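Long-range contacts in choline binding protein PCPA (Streptococcus pneumoniae, PDB 4CP6), which is a pneumococcal surface antigen that probably attaches to cell-wall choline and presents a leucine-rich repeat domain, likely for contacts with the host: residues 130-135 against 150-155; 176-181 against 196-201; 352-357 against 379-384. All blocks are in the same frame, centred on the assembly; numbering follows the deposited sequence. Where two conformers were deposited one is given.

Contact 1: 130-135 against 150-155; sequences KIEDRA and LEYIGT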
ATOM      1  N   LYS A 130      18.151   3.756 -10.329  1.00 11.94           N
ATOM      2  CA  LYS A 130      16.913   4.292  -9.759  1.00 11.31           C
ATOM      3  C   LYS A 130      15.745   4.088 -10.716  1.00 12.86           C
ATOM      4  O   LYS A 130      15.878   4.377 -11.906  1.00 12.33           O
ATOM      5  CB  LYS A 130      17.037   5.829  -9.519  1.00 13.29           C
ATOM      6  CG  LYS A 130      18.102   6.279  -8.510  1.00 18.54           C
ATOM      7  CD  LYS A 130      18.091   7.824  -8.344  1.00 18.97           C
ATOM      8  CE  LYS A 130      19.118   8.289  -7.327  1.00 24.20           C
ATOM      9  NZ  LYS A 130      19.075   9.782  -7.158  1.00 26.42           N
ATOM     10  N   ILE A 131      14.616   3.615 -10.185  1.00 10.59           N
ATOM     11  CA  ILE A 131      13.339   3.564 -10.874  1.00  9.99           C
ATOM     12  C   ILE A 131      12.521   4.606 -10.102  1.00 10.97           C
ATOM     13  O   ILE A 131      12.216   4.396  -8.917  1.00 11.47           O
ATOM     14  CB  ILE A 131      12.683   2.161 -10.816  1.00 11.29           C
ATOM     15  CG1 ILE A 131      13.495   1.138 -11.612  1.00 11.55           C
ATOM     16  CG2 ILE A 131      11.224   2.234 -11.339  1.00 12.34           C
ATOM     17  CD1 ILE A 131      12.991  -0.321 -11.410  1.00 14.37           C
ATOM     18  N   GLU A 132      12.180   5.718 -10.760  1.00  9.89           N
ATOM     19  CA  GLU A 132      11.469   6.793 -10.095  1.00  9.83           C
ATOM     20  C   GLU A 132       9.968   6.550 -10.020  1.00 11.24           C
ATOM     21  O   GLU A 132       9.463   5.519 -10.477  1.00 11.59           O
ATOM     22  CB  GLU A 132      11.836   8.146 -10.721  1.00 11.23           C
ATOM     23  CG  GLU A 132      13.226   8.620 -10.275  1.00 11.71           C
ATOM     24  CD  GLU A 132      13.323   9.006  -8.804  1.00 13.28           C
ATOM     25  OE1 GLU A 132      12.262   9.248  -8.182  1.00 16.07           O
ATOM     26  OE2 GLU A 132      14.467   9.129  -8.303  1.00 16.18           O
ATOM     27  N   ASP A 133       9.259   7.484  -9.371  1.00 10.35           N
ATOM     28  CA  ASP A 133       7.865   7.335  -9.047  1.00 10.11           C
ATOM     29  C   ASP A 133       7.002   6.904 -10.190  1.00 10.62           C
ATOM     30  O   ASP A 133       7.118   7.442 -11.291  1.00 10.52           O
ATOM     31  CB  ASP A 133       7.297   8.628  -8.457  1.00 10.96           C
ATOM     32  CG  ASP A 133       8.027   9.147  -7.232  1.00 13.74           C
ATOM     33  OD1 ASP A 133       8.908   8.419  -6.695  1.00 16.51           O
ATOM     34  OD2 ASP A 133       7.613  10.186  -6.704  1.00 14.97           O
ATOM     35  N   ARG A 134       6.122   5.937  -9.932  1.00  9.74           N
ATOM     36  CA  ARG A 134       5.118   5.522 -10.923  1.00  9.54           C
ATOM     37  C   ARG A 134       5.711   5.105 -12.265  1.00 11.22           C
ATOM     38  O   ARG A 134       5.030   5.202 -13.305  1.00 11.73           O
ATOM     39  CB  ARG A 134       4.030   6.620 -11.081  1.00 10.47           C
ATOM     40  CG  ARG A 134       3.243   6.789  -9.795  1.00 11.47           C
ATOM     41  CD  ARG A 134       2.101   7.788  -9.908  1.00 13.30           C
ATOM     42  NE  ARG A 134       1.294   7.808  -8.676  1.00 18.31           N
ATOM     43  CZ  ARG A 134       0.303   6.944  -8.413  1.00 28.56           C
ATOM     44  NH1 ARG A 134      -0.042   6.014  -9.310  1.00 22.08           N
ATOM     45  NH2 ARG A 134      -0.362   7.017  -7.261  1.00 29.53           N
ATOM     46  N   ALA A 135       6.960   4.624 -12.269  1.00  9.34           N
ATOM     47  CA  ALA A 135       7.554   4.250 -13.556  1.00 10.21           C
ATOM     48  C   ALA A 135       6.757   3.200 -14.313  1.00 11.70           C
ATOM     49  O   ALA A 135       6.717   3.256 -15.553  1.00 11.23           O
ATOM     50  CB  ALA A 135       8.972   3.776 -13.355  1.00 11.08           C
ATOM     51  N   LEU A 150      20.276  -1.931  -9.095  1.00 10.85           N
ATOM     52  CA  LEU A 150      19.158  -1.101  -8.638  1.00 10.49           C
ATOM     53  C   LEU A 150      19.212  -0.840  -7.141  1.00 10.95           C
ATOM     54  O   LEU A 150      19.249  -1.782  -6.362  1.00 12.75           O
ATOM     55  CB  LEU A 150      17.858  -1.765  -9.051  1.00 10.37           C
ATOM     56  CG  LEU A 150      16.577  -1.025  -8.615  1.00 11.00           C
ATOM     57  CD1 LEU A 150      16.379   0.261  -9.433  1.00 12.66           C
ATOM     58  CD2 LEU A 150      15.384  -1.934  -8.770  1.00 12.10           C
ATOM     59  N   GLU A 151      19.219   0.445  -6.762  1.00 10.83           N
ATOM     60  CA  GLU A 151      19.289   0.845  -5.356  1.00 11.12           C
ATOM     61  C   GLU A 151      17.995   1.442  -4.798  1.00 12.52           C
ATOM     62  O   GLU A 151      17.833   1.456  -3.563  1.00 12.19           O
ATOM     63  CB  GLU A 151      20.382   1.898  -5.173  1.00 12.87           C
ATOM     64  CG  GLU A 151      21.774   1.365  -5.485  1.00 16.17           C
ATOM     65  CD  GLU A 151      22.908   2.351  -5.272  1.00 29.14           C
ATOM     66  OE1 GLU A 151      22.720   3.338  -4.525  1.00 31.13           O
ATOM     67  OE2 GLU A 151      24.000   2.116  -5.838  1.00 27.60           O
ATOM     68  N   TYR A 152      17.138   2.001  -5.669  1.00  9.41           N
ATOM     69  CA  TYR A 152      15.991   2.759  -5.222  1.00  9.97           C
ATOM     70  C   TYR A 152      14.793   2.467  -6.104  1.00 11.88           C
ATOM     71  O   TYR A 152      14.890   2.544  -7.327  1.00 10.79           O
ATOM     72  CB  TYR A 152      16.355   4.257  -5.387  1.00 10.80           C
ATOM     73  CG  TYR A 152      15.228   5.206  -5.046  1.00 11.08           C
ATOM     74  CD1 TYR A 152      15.002   5.608  -3.734  1.00 12.91           C
ATOM     75  CD2 TYR A 152      14.385   5.710  -6.038  1.00 12.14           C
ATOM     76  CE1 TYR A 152      13.943   6.447  -3.410  1.00 11.98           C
ATOM     77  CE2 TYR A 152      13.322   6.548  -5.725  1.00 11.95           C
ATOM     78  CZ  TYR A 152      13.110   6.912  -4.408  1.00 12.20           C
ATOM     79  OH  TYR A 152      12.047   7.724  -4.131  1.00 13.73           O
ATOM     80  N   ILE A 153      13.640   2.197  -5.480  1.00  9.72           N
ATOM     81  CA  ILE A 153      12.356   2.054  -6.185  1.00  9.18           C
ATOM     82  C   ILE A 153      11.436   3.139  -5.645  1.00 10.69           C
ATOM     83  O   ILE A 153      11.206   3.186  -4.430  1.00 10.37           O
ATOM     84  CB  ILE A 153      11.746   0.660  -5.987  1.00 10.54           C
ATOM     85  CG1 ILE A 153      12.629  -0.406  -6.665  1.00 10.92           C
ATOM     86  CG2 ILE A 153      10.271   0.631  -6.486  1.00 11.84           C
ATOM     87  CD1 ILE A 153      12.134  -1.840  -6.425  1.00 12.44           C
ATOM     88  N   GLY A 154      10.954   4.009  -6.527  1.00  9.46           N
ATOM     89  CA  GLY A 154      10.109   5.136  -6.175  1.00  9.27           C
ATOM     90  C   GLY A 154       8.666   4.829  -5.822  1.00 10.59           C
ATOM     91  O   GLY A 154       8.214   3.692  -5.891  1.00 11.40           O
ATOM     92  N   THR A 155       7.958   5.897  -5.399  1.00  9.13           N
ATOM     93  CA  THR A 155       6.590   5.819  -4.926  1.00  9.67           C
ATOM     94  C   THR A 155       5.691   5.235  -5.988  1.00 11.39           C
ATOM     95  O   THR A 155       5.738   5.651  -7.142  1.00  9.74           O
ATOM     96  CB  THR A 155       6.139   7.190  -4.503  1.00 11.82           C
ATOM     97  OG1 THR A 155       6.946   7.565  -3.377  1.00 13.55           O
ATOM     98  CG2 THR A 155       4.659   7.239  -4.113  1.00 12.73           C
TER
HETATM   99  O   HOH W   1      11.161   9.603  -5.795  1.00 21.23           O
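Two neighbouring turns of the BspA-type leucine-rich repeat solenoid meet here, strand 130-131 lying parallel to strand 152-153, with Lys130 beside Tyr152 and Ile131 beside Ile153. The amide of Ile131 gives a nearly straight bond to Tyr152 O (N to O 3.1 Å, 175° at the hydrogen), and Gly154 N donates back to Ile131 O at 2.7 Å in a more bent one. Past the strands the pairing carries on into the type II turn Glu132-Ala135, where Arg134 N reaches Thr155 O at 2.8 Å. The Ile131 and Ile153 side chains point into the solenoid, and both touch Leu146 of strand 143-146. Leu150 joins them: its CG stands anti to the backbone N (chi1 179°), and its CD1 lies 3.7 Å from Ile131 CG1, the side chains crossing at about a right angle. On the Lys130 and Tyr152 face, the Glu132 carboxylate crosses the Tyr152 ring obliquely, OE1 and OE2 each 3.8 Å from CE2. Asp133 OD1 accepts from Thr155 N at 3.0 Å, the donor standing well above the carboxylate plane. One water takes the proton of Tyr152 OH and donates to Glu132 OE1 and Asp133 OD1, each oxygen 2.7 Å away.

Contact 2: 176-181 against 196-201; sequences ELISHE and KSVKTL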
ATOM      1  N   GLU A 176      18.180  -0.754  -1.691  1.00  9.91           N
ATOM      2  CA  GLU A 176      18.234  -0.289  -0.319  1.00  9.69           C
ATOM      3  C   GLU A 176      16.923   0.321   0.165  1.00 12.25           C
ATOM      4  O   GLU A 176      16.670   0.325   1.382  1.00 11.20           O
ATOM      5  CB  GLU A 176      19.416   0.699  -0.200  1.00 12.57           C
ATOM      6  CG  GLU A 176      19.731   1.189   1.197  1.00 16.46           C
ATOM      7  CD  GLU A 176      18.957   2.414   1.650  1.00 17.09           C
ATOM      8  OE1 GLU A 176      18.357   3.105   0.795  1.00 17.00           O
ATOM      9  OE2 GLU A 176      18.919   2.650   2.879  1.00 15.94           O
ATOM     10  N   LEU A 177      16.153   0.899  -0.765  1.00 10.57           N
ATOM     11  CA  LEU A 177      14.938   1.608  -0.388  1.00 10.16           C
ATOM     12  C   LEU A 177      13.834   1.289  -1.368  1.00 12.59           C
ATOM     13  O   LEU A 177      14.037   1.393  -2.588  1.00 11.60           O
ATOM     14  CB  LEU A 177      15.232   3.114  -0.329  1.00 10.62           C
ATOM     15  CG  LEU A 177      14.084   4.006   0.230  1.00 14.56           C
ATOM     16  CD1 LEU A 177      14.635   5.340   0.676  1.00 17.29           C
ATOM     17  CD2 LEU A 177      13.001   4.275  -0.817  1.00 16.49           C
ATOM     18  N   ILE A 178      12.656   0.935  -0.843  1.00 11.18           N
ATOM     19  CA  ILE A 178      11.453   0.694  -1.657  1.00  9.82           C
ATOM     20  C   ILE A 178      10.436   1.657  -1.079  1.00 10.73           C
ATOM     21  O   ILE A 178      10.082   1.548   0.102  1.00 11.00           O
ATOM     22  CB  ILE A 178      10.938  -0.752  -1.626  1.00 11.05           C
ATOM     23  CG1 ILE A 178      12.067  -1.748  -1.920  1.00 11.52           C
ATOM     24  CG2 ILE A 178       9.788  -0.878  -2.622  1.00 12.73           C
ATOM     25  CD1 ILE A 178      11.616  -3.228  -1.864  1.00 12.77           C
ATOM     26  N   SER A 179       9.966   2.604  -1.895  1.00  9.21           N
ATOM     27  CA  SER A 179       9.101   3.675  -1.448  0.50  8.07           C
ATOM     28  C   SER A 179       7.613   3.303  -1.272  1.00 10.20           C
ATOM     29  O   SER A 179       7.152   2.216  -1.624  1.00 10.64           O
ATOM     30  CB  SER A 179       9.265   4.850  -2.401  0.50  9.71           C
ATOM     31  OG  SER A 179       8.728   6.040  -1.860  0.50  9.12           O
ATOM     32  N   HIS A 180       6.878   4.253  -0.722  1.00  9.87           N
ATOM     33  CA  HIS A 180       5.450   4.222  -0.430  1.00 10.03           C
ATOM     34  C   HIS A 180       4.666   3.596  -1.584  1.00 10.46           C
ATOM     35  O   HIS A 180       4.806   4.001  -2.743  1.00 10.17           O
ATOM     36  CB  HIS A 180       5.006   5.691  -0.230  1.00 11.15           C
ATOM     37  CG  HIS A 180       3.570   5.977   0.117  1.00 16.03           C
ATOM     38  ND1 HIS A 180       2.709   6.586  -0.788  1.00 19.14           N
ATOM     39  CD2 HIS A 180       2.943   5.865   1.310  1.00 17.95           C
ATOM     40  CE1 HIS A 180       1.572   6.789  -0.119  1.00 18.14           C
ATOM     41  NE2 HIS A 180       1.673   6.388   1.149  1.00 19.04           N
ATOM     42  N   GLU A 181       3.811   2.611  -1.271  1.00  9.67           N
ATOM     43  CA  GLU A 181       2.876   1.997  -2.224  1.00  9.57           C
ATOM     44  C   GLU A 181       3.523   1.444  -3.480  1.00 10.69           C
ATOM     45  O   GLU A 181       2.819   1.251  -4.481  1.00  9.82           O
ATOM     46  CB  GLU A 181       1.747   2.987  -2.593  1.00 11.21           C
ATOM     47  CG  GLU A 181       0.973   3.413  -1.346  1.00 11.21           C
ATOM     48  CD  GLU A 181      -0.316   4.174  -1.538  1.00 21.39           C
ATOM     49  OE1 GLU A 181      -0.853   4.133  -2.662  1.00 21.78           O
ATOM     50  OE2 GLU A 181      -0.863   4.679  -0.530  1.00 18.84           O
ATOM     51  N   LYS A 196      18.677  -8.891   1.015  1.00 11.56           N
ATOM     52  CA  LYS A 196      19.397  -8.627   2.253  1.00 12.29           C
ATOM     53  C   LYS A 196      19.769  -7.137   2.389  1.00 12.47           C
ATOM     54  O   LYS A 196      19.863  -6.625   3.507  1.00 12.97           O
ATOM     55  CB  LYS A 196      20.673  -9.504   2.261  1.00 16.02           C
ATOM     56  CG  LYS A 196      21.647  -9.283   3.405  1.00 22.51           C
ATOM     57  CD  LYS A 196      22.933 -10.128   3.234  1.00 21.98           C
ATOM     58  CE  LYS A 196      23.917  -9.839   4.346  1.00 34.87           C
ATOM     59  NZ  LYS A 196      24.466  -8.457   4.276  1.00 55.31           N
ATOM     60  N   SER A 197      19.956  -6.437   1.262  1.00  9.86           N
ATOM     61  CA  SER A 197      20.371  -5.039   1.284  1.00  9.68           C
ATOM     62  C   SER A 197      19.254  -4.013   1.660  1.00 10.67           C
ATOM     63  O   SER A 197      19.563  -2.841   1.896  1.00 12.83           O
ATOM     64  CB  SER A 197      20.888  -4.665  -0.108  1.00 13.34           C
ATOM     65  OG  SER A 197      19.967  -5.097  -1.099  1.00 13.49           O
ATOM     66  N   VAL A 198      17.968  -4.444   1.642  1.00 10.70           N
ATOM     67  CA  VAL A 198      16.854  -3.513   1.855  1.00  9.51           C
ATOM     68  C   VAL A 198      16.868  -3.002   3.279  1.00 10.52           C
ATOM     69  O   VAL A 198      16.791  -3.804   4.226  1.00 10.79           O
ATOM     70  CB  VAL A 198      15.496  -4.140   1.490  1.00 12.61           C
ATOM     71  CG1 VAL A 198      14.362  -3.138   1.762  1.00 13.25           C
ATOM     72  CG2 VAL A 198      15.472  -4.579   0.018  1.00 13.55           C
ATOM     73  N   LYS A 199      16.982  -1.665   3.420  1.00 10.90           N
ATOM     74  CA  LYS A 199      17.032  -1.034   4.738  1.00 10.26           C
ATOM     75  C   LYS A 199      15.763  -0.265   5.066  1.00 11.87           C
ATOM     76  O   LYS A 199      15.443  -0.134   6.254  1.00 12.58           O
ATOM     77  CB  LYS A 199      18.231  -0.081   4.794  1.00 13.10           C
ATOM     78  CG  LYS A 199      18.494   0.481   6.183  1.00 23.80           C
ATOM     79  CD  LYS A 199      19.699   1.403   6.218  1.00 27.49           C
ATOM     80  CE  LYS A 199      19.900   1.945   7.613  1.00 31.95           C
ATOM     81  NZ  LYS A 199      21.119   2.802   7.707  1.00 46.88           N
ATOM     82  N   THR A 200      15.074   0.291   4.045  1.00 10.60           N
ATOM     83  CA  THR A 200      13.931   1.167   4.275  1.00 10.23           C
ATOM     84  C   THR A 200      12.800   0.764   3.367  1.00 11.57           C
ATOM     85  O   THR A 200      13.012   0.567   2.157  1.00 10.93           O
ATOM     86  CB  THR A 200      14.366   2.606   3.977  1.00 14.52           C
ATOM     87  OG1 THR A 200      15.454   2.943   4.844  1.00 14.76           O
ATOM     88  CG2 THR A 200      13.229   3.628   4.155  1.00 15.17           C
ATOM     89  N   LEU A 201      11.587   0.704   3.953  1.00  9.88           N
ATOM     90  CA  LEU A 201      10.330   0.473   3.233  1.00 10.24           C
ATOM     91  C   LEU A 201       9.393   1.608   3.525  1.00 11.59           C
ATOM     92  O   LEU A 201       9.195   1.941   4.694  1.00 11.80           O
ATOM     93  CB  LEU A 201       9.641  -0.846   3.661  1.00  9.74           C
ATOM     94  CG  LEU A 201      10.429  -2.097   3.397  1.00 11.71           C
ATOM     95  CD1 LEU A 201       9.714  -3.306   3.974  1.00 13.69           C
ATOM     96  CD2 LEU A 201      10.700  -2.324   1.909  1.00 12.02           C
TER
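Glu176 O is gripped by two successive amides of the facing segment: Lys199 N at 2.9 Å and Thr200 N at 3.1 Å. The Thr200 donor sits close to the line of the carbonyl (C=O...N 161°), whereas Lys199 N comes in at a sharper C=O...N angle, 132°, and tilted out of the carbonyl plane. This shared acceptor opens the parallel pairing of strands 177-178 and 200-201 in the leucine-rich repeat solenoid. The next bond follows at once, Ile178 N to Thr200 O at 3.0 Å. Leu177 and Thr200 lie on one face of the sheet, CG of the leucine 4.0 Å from CG2 of the threonine. On the other face Ile178 and Leu201 run side by side. Leu201 CG stands anti to its carbonyl carbon (chi1 -62°); beyond it, CD2 lies 3.9 Å from Ile178 CB. Both residues also touch Leu194 of strand 191-194. At the surface the bent Glu176 side chain lies alongside the extended Lys199 chain, OE2 resting 3.4 Å from Lys199 CB. The charged ends do not meet, for OE2 and Lys199 NZ are 5.3 Å apart. Glu176 anchors the pair through its backbone oxygen, while its carboxylate may add at most a diffuse attraction to the lysine, which solvent would probably screen.

Contact 3: 352-357 against 379-384; sequences LPSFFL and KKDTFA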
ATOM      1  N   LEU A 352     -16.016  10.574  23.514  1.00 13.86           N
ATOM      2  CA  LEU A 352     -16.181   9.875  22.241  1.00 13.36           C
ATOM      3  C   LEU A 352     -16.130  10.879  21.129  1.00 16.92           C
ATOM      4  O   LEU A 352     -16.909  11.844  21.134  1.00 15.59           O
ATOM      5  CB  LEU A 352     -17.453   9.046  22.191  1.00 13.75           C
ATOM      6  CG  LEU A 352     -17.645   8.034  23.325  1.00 17.40           C
ATOM      7  CD1 LEU A 352     -18.924   7.272  23.132  1.00 18.02           C
ATOM      8  CD2 LEU A 352     -16.482   7.042  23.382  1.00 20.03           C
ATOM      9  N   PRO A 353     -15.182  10.712  20.191  1.00 13.63           N
ATOM     10  CA  PRO A 353     -15.016  11.717  19.143  1.00 12.65           C
ATOM     11  C   PRO A 353     -16.055  11.665  18.045  1.00 13.28           C
ATOM     12  O   PRO A 353     -16.866  10.733  17.965  1.00 12.31           O
ATOM     13  CB  PRO A 353     -13.619  11.410  18.600  1.00 14.54           C
ATOM     14  CG  PRO A 353     -13.483   9.938  18.761  1.00 18.68           C
ATOM     15  CD  PRO A 353     -14.205   9.609  20.045  1.00 15.01           C
ATOM     16  N   SER A 354     -16.002  12.656  17.147  1.00 12.47           N
ATOM     17  CA  SER A 354     -16.859  12.679  15.990  1.00 11.17           C
ATOM     18  C   SER A 354     -16.533  11.471  15.132  1.00 11.10           C
ATOM     19  O   SER A 354     -15.371  11.033  15.067  1.00 11.97           O
ATOM     20  CB  SER A 354     -16.541  13.923  15.162  1.00 13.49           C
ATOM     21  OG  SER A 354     -17.005  15.068  15.860  1.00 15.73           O
ATOM     22  N   PHE A 355     -17.534  10.953  14.426  1.00 10.73           N
ATOM     23  CA  PHE A 355     -17.359   9.885  13.425  1.00 10.97           C
ATOM     24  C   PHE A 355     -16.829   8.576  14.013  1.00 12.46           C
ATOM     25  O   PHE A 355     -16.172   7.789  13.319  1.00 13.50           O
ATOM     26  CB  PHE A 355     -16.449  10.370  12.271  1.00 13.29           C
ATOM     27  CG  PHE A 355     -16.920  11.668  11.647  1.00 14.52           C
ATOM     28  CD1 PHE A 355     -18.179  11.764  11.076  1.00 18.46           C
ATOM     29  CD2 PHE A 355     -16.118  12.798  11.678  1.00 17.22           C
ATOM     30  CE1 PHE A 355     -18.613  12.960  10.497  1.00 21.77           C
ATOM     31  CE2 PHE A 355     -16.559  14.004  11.113  1.00 20.61           C
ATOM     32  CZ  PHE A 355     -17.798  14.067  10.523  1.00 19.39           C
ATOM     33  N   PHE A 356     -17.153   8.309  15.263  1.00 10.20           N
ATOM     34  CA  PHE A 356     -16.705   7.124  15.983  1.00  9.56           C
ATOM     35  C   PHE A 356     -17.284   5.822  15.439  1.00 11.61           C
ATOM     36  O   PHE A 356     -16.539   4.853  15.193  1.00 10.55           O
ATOM     37  CB  PHE A 356     -17.077   7.324  17.440  1.00 10.91           C
ATOM     38  CG  PHE A 356     -16.645   6.267  18.417  1.00 11.05           C
ATOM     39  CD1 PHE A 356     -15.300   6.099  18.737  1.00 11.80           C
ATOM     40  CD2 PHE A 356     -17.593   5.521  19.118  1.00 11.72           C
ATOM     41  CE1 PHE A 356     -14.904   5.167  19.712  1.00 12.56           C
ATOM     42  CE2 PHE A 356     -17.198   4.595  20.089  1.00 13.68           C
ATOM     43  CZ  PHE A 356     -15.856   4.440  20.380  1.00 12.94           C
ATOM     44  N   LEU A 357     -18.620   5.795  15.202  1.00  9.86           N
ATOM     45  CA  LEU A 357     -19.280   4.568  14.775  1.00  9.63           C
ATOM     46  C   LEU A 357     -20.343   4.918  13.757  1.00 10.98           C
ATOM     47  O   LEU A 357     -21.177   5.800  14.013  1.00 11.36           O
ATOM     48  CB  LEU A 357     -19.827   3.869  16.008  1.00  9.84           C
ATOM     49  CG  LEU A 357     -20.574   2.579  15.758  1.00 11.60           C
ATOM     50  CD1 LEU A 357     -19.655   1.503  15.118  1.00 11.33           C
ATOM     51  CD2 LEU A 357     -21.182   2.056  17.027  1.00 11.62           C
ATOM     52  N   LYS A 379     -20.276  13.766  20.913  1.00 13.32           N
ATOM     53  CA  LYS A 379     -20.630  14.815  19.955  1.00 13.10           C
ATOM     54  C   LYS A 379     -21.877  14.384  19.221  1.00 13.82           C
ATOM     55  O   LYS A 379     -22.215  13.183  19.197  1.00 12.40           O
ATOM     56  CB  LYS A 379     -19.492  15.056  18.937  1.00 15.82           C
ATOM     57  CG  LYS A 379     -18.161  15.524  19.555  1.00 23.13           C
ATOM     58  CD  LYS A 379     -18.262  16.912  20.185  1.00 33.61           C
ATOM     59  CE  LYS A 379     -16.919  17.596  20.296  1.00 56.74           C
ATOM     60  NZ  LYS A 379     -16.984  18.815  21.151  1.00 64.05           N
ATOM     61  N   LYS A 380     -22.553  15.336  18.558  1.00 12.23           N
ATOM     62  CA  LYS A 380     -23.756  14.971  17.831  1.00 11.80           C
ATOM     63  C   LYS A 380     -23.491  14.051  16.640  1.00 12.94           C
ATOM     64  O   LYS A 380     -24.400  13.354  16.188  1.00 13.30           O
ATOM     65  CB  LYS A 380     -24.531  16.209  17.400  1.00 14.47           C
ATOM     66  CG  LYS A 380     -25.269  16.783  18.604  1.00 17.89           C
ATOM     67  CD  LYS A 380     -26.048  18.007  18.242  1.00 16.96           C
ATOM     68  CE  LYS A 380     -26.770  18.553  19.446  1.00 17.26           C
ATOM     69  NZ  LYS A 380     -27.189  19.961  19.175  1.00 18.34           N
ATOM     70  N   ASP A 381     -22.234  14.015  16.156  1.00 11.09           N
ATOM     71  CA  ASP A 381     -21.864  13.116  15.067  1.00 11.57           C
ATOM     72  C   ASP A 381     -20.970  11.973  15.523  1.00 12.54           C
ATOM     73  O   ASP A 381     -20.348  11.317  14.684  1.00 12.72           O
ATOM     74  CB  ASP A 381     -21.259  13.887  13.880  1.00 13.56           C
ATOM     75  CG  ASP A 381     -20.052  14.702  14.245  1.00 14.51           C
ATOM     76  OD1 ASP A 381     -19.601  14.613  15.400  1.00 16.34           O
ATOM     77  OD2 ASP A 381     -19.517  15.395  13.354  1.00 19.15           O
ATOM     78  N   THR A 382     -20.895  11.701  16.841  1.00 10.44           N
ATOM     79  CA  THR A 382     -20.137  10.537  17.316  1.00 10.02           C
ATOM     80  C   THR A 382     -20.755   9.258  16.728  1.00 11.27           C
ATOM     81  O   THR A 382     -20.035   8.394  16.204  1.00 10.23           O
ATOM     82  CB  THR A 382     -20.174  10.504  18.841  1.00 11.20           C
ATOM     83  OG1 THR A 382     -19.392  11.592  19.342  1.00 11.72           O
ATOM     84  CG2 THR A 382     -19.640   9.192  19.414  1.00 11.19           C
ATOM     85  N   PHE A 383     -22.079   9.133  16.849  1.00 10.65           N
ATOM     86  CA  PHE A 383     -22.813   7.961  16.382  1.00 10.24           C
ATOM     87  C   PHE A 383     -23.709   8.286  15.213  1.00 12.37           C
ATOM     88  O   PHE A 383     -24.419   9.308  15.221  1.00 11.50           O
ATOM     89  CB  PHE A 383     -23.712   7.443  17.531  1.00 11.03           C
ATOM     90  CG  PHE A 383     -22.932   6.915  18.706  1.00 10.30           C
ATOM     91  CD1 PHE A 383     -22.278   5.692  18.637  1.00 11.12           C
ATOM     92  CD2 PHE A 383     -22.881   7.624  19.907  1.00 11.51           C
ATOM     93  CE1 PHE A 383     -21.540   5.213  19.723  1.00 11.54           C
ATOM     94  CE2 PHE A 383     -22.191   7.113  21.013  1.00 12.49           C
ATOM     95  CZ  PHE A 383     -21.527   5.912  20.912  1.00 11.44           C
ATOM     96  N   ALA A 384     -23.733   7.401  14.229  1.00 10.92           N
ATOM     97  CA  ALA A 384     -24.694   7.418  13.142  1.00 10.65           C
ATOM     98  C   ALA A 384     -25.092   5.960  13.028  1.00 13.12           C
ATOM     99  O   ALA A 384     -24.491   5.166  12.276  1.00 12.83           O
ATOM    100  CB  ALA A 384     -24.084   7.938  11.848  1.00 11.43           C
TER
HETATM  101  O   HOH W   2     -20.595   8.828  13.222  1.00 14.88           O
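Thr382 is wedged tightly against the turn 353-356, its methyl turned inward and its hydroxyl set among backbone oxygens. With OG1 beside the backbone N (chi1 -70°), CG2 is anti to that N and packs 3.5 Å from Leu352 CB, also meeting Phe356 CB. OG1 lies 3.1 Å from Leu352 O and 3.0 Å from Pro353 O; its single proton can serve either, and which one is not settled. The same oxygen accepts from Lys379 N, so it also ties down the start of the type I turn 379-382. Deeper in, the Phe383 ring is enclosed by hydrocarbon: Leu352 CD1 approaches its CZ to 3.7 Å, Leu357 CB lies near CD1, and Phe356, side by side with it, brings its ring edge close to CE1. Phe329 and Phe391 extend this core with edge-to-face contacts, to Phe356 and Phe383 respectively.

The outer side is polar and looser. Ser354 OG donates to Asp381 OD1 at 2.7 Å, on the syn side and 21° out of the carboxylate plane, while OD2 of the same group lies over one face of the Phe355 ring, 3.6 Å from CZ. Phe355 also stacks on His332. The amine end of Lys379 leads away from the contact. Between these two regions the backbones are stitched by Phe355 N to Asp381 O, Leu357 N to Thr382 O (3.1 Å) and Ala384 N to Leu357 O (3.0 Å). A water within hydrogen-bonding distance of Asp381 O and Leu357 O sits at the same edge, with more acceptors in reach than it has protons. Aliphatic and phenylalanine side chains filling the interior, with turns of successive coils bonded to each other through their backbones, are characteristic of a leucine-rich repeat solenoid, here of the BspA type.

Contacts 1 and 2 belong to one sheet, separated by the pairing of strands 152-153 and 177-178, and their centres are 10 Å apart. They touch directly. Thr155 OG1 and Ser179 OG are 2.8 Å apart, probably hydrogen-bonded, and Ser179 N probably bonds Ile153 O at 2.9 Å; Tyr152 CE1 also packs on Leu177 CD2 at 3.5 Å. Contact 3 belongs to the second block of BspA-type repeats. Its centre is 41 Å from that of contact 1 and 38 Å from that of contact 2, and nearest atoms remain about 25 Å and 21 Å away. Contacts 1 and 3 lie on opposite sides of the chain's centre.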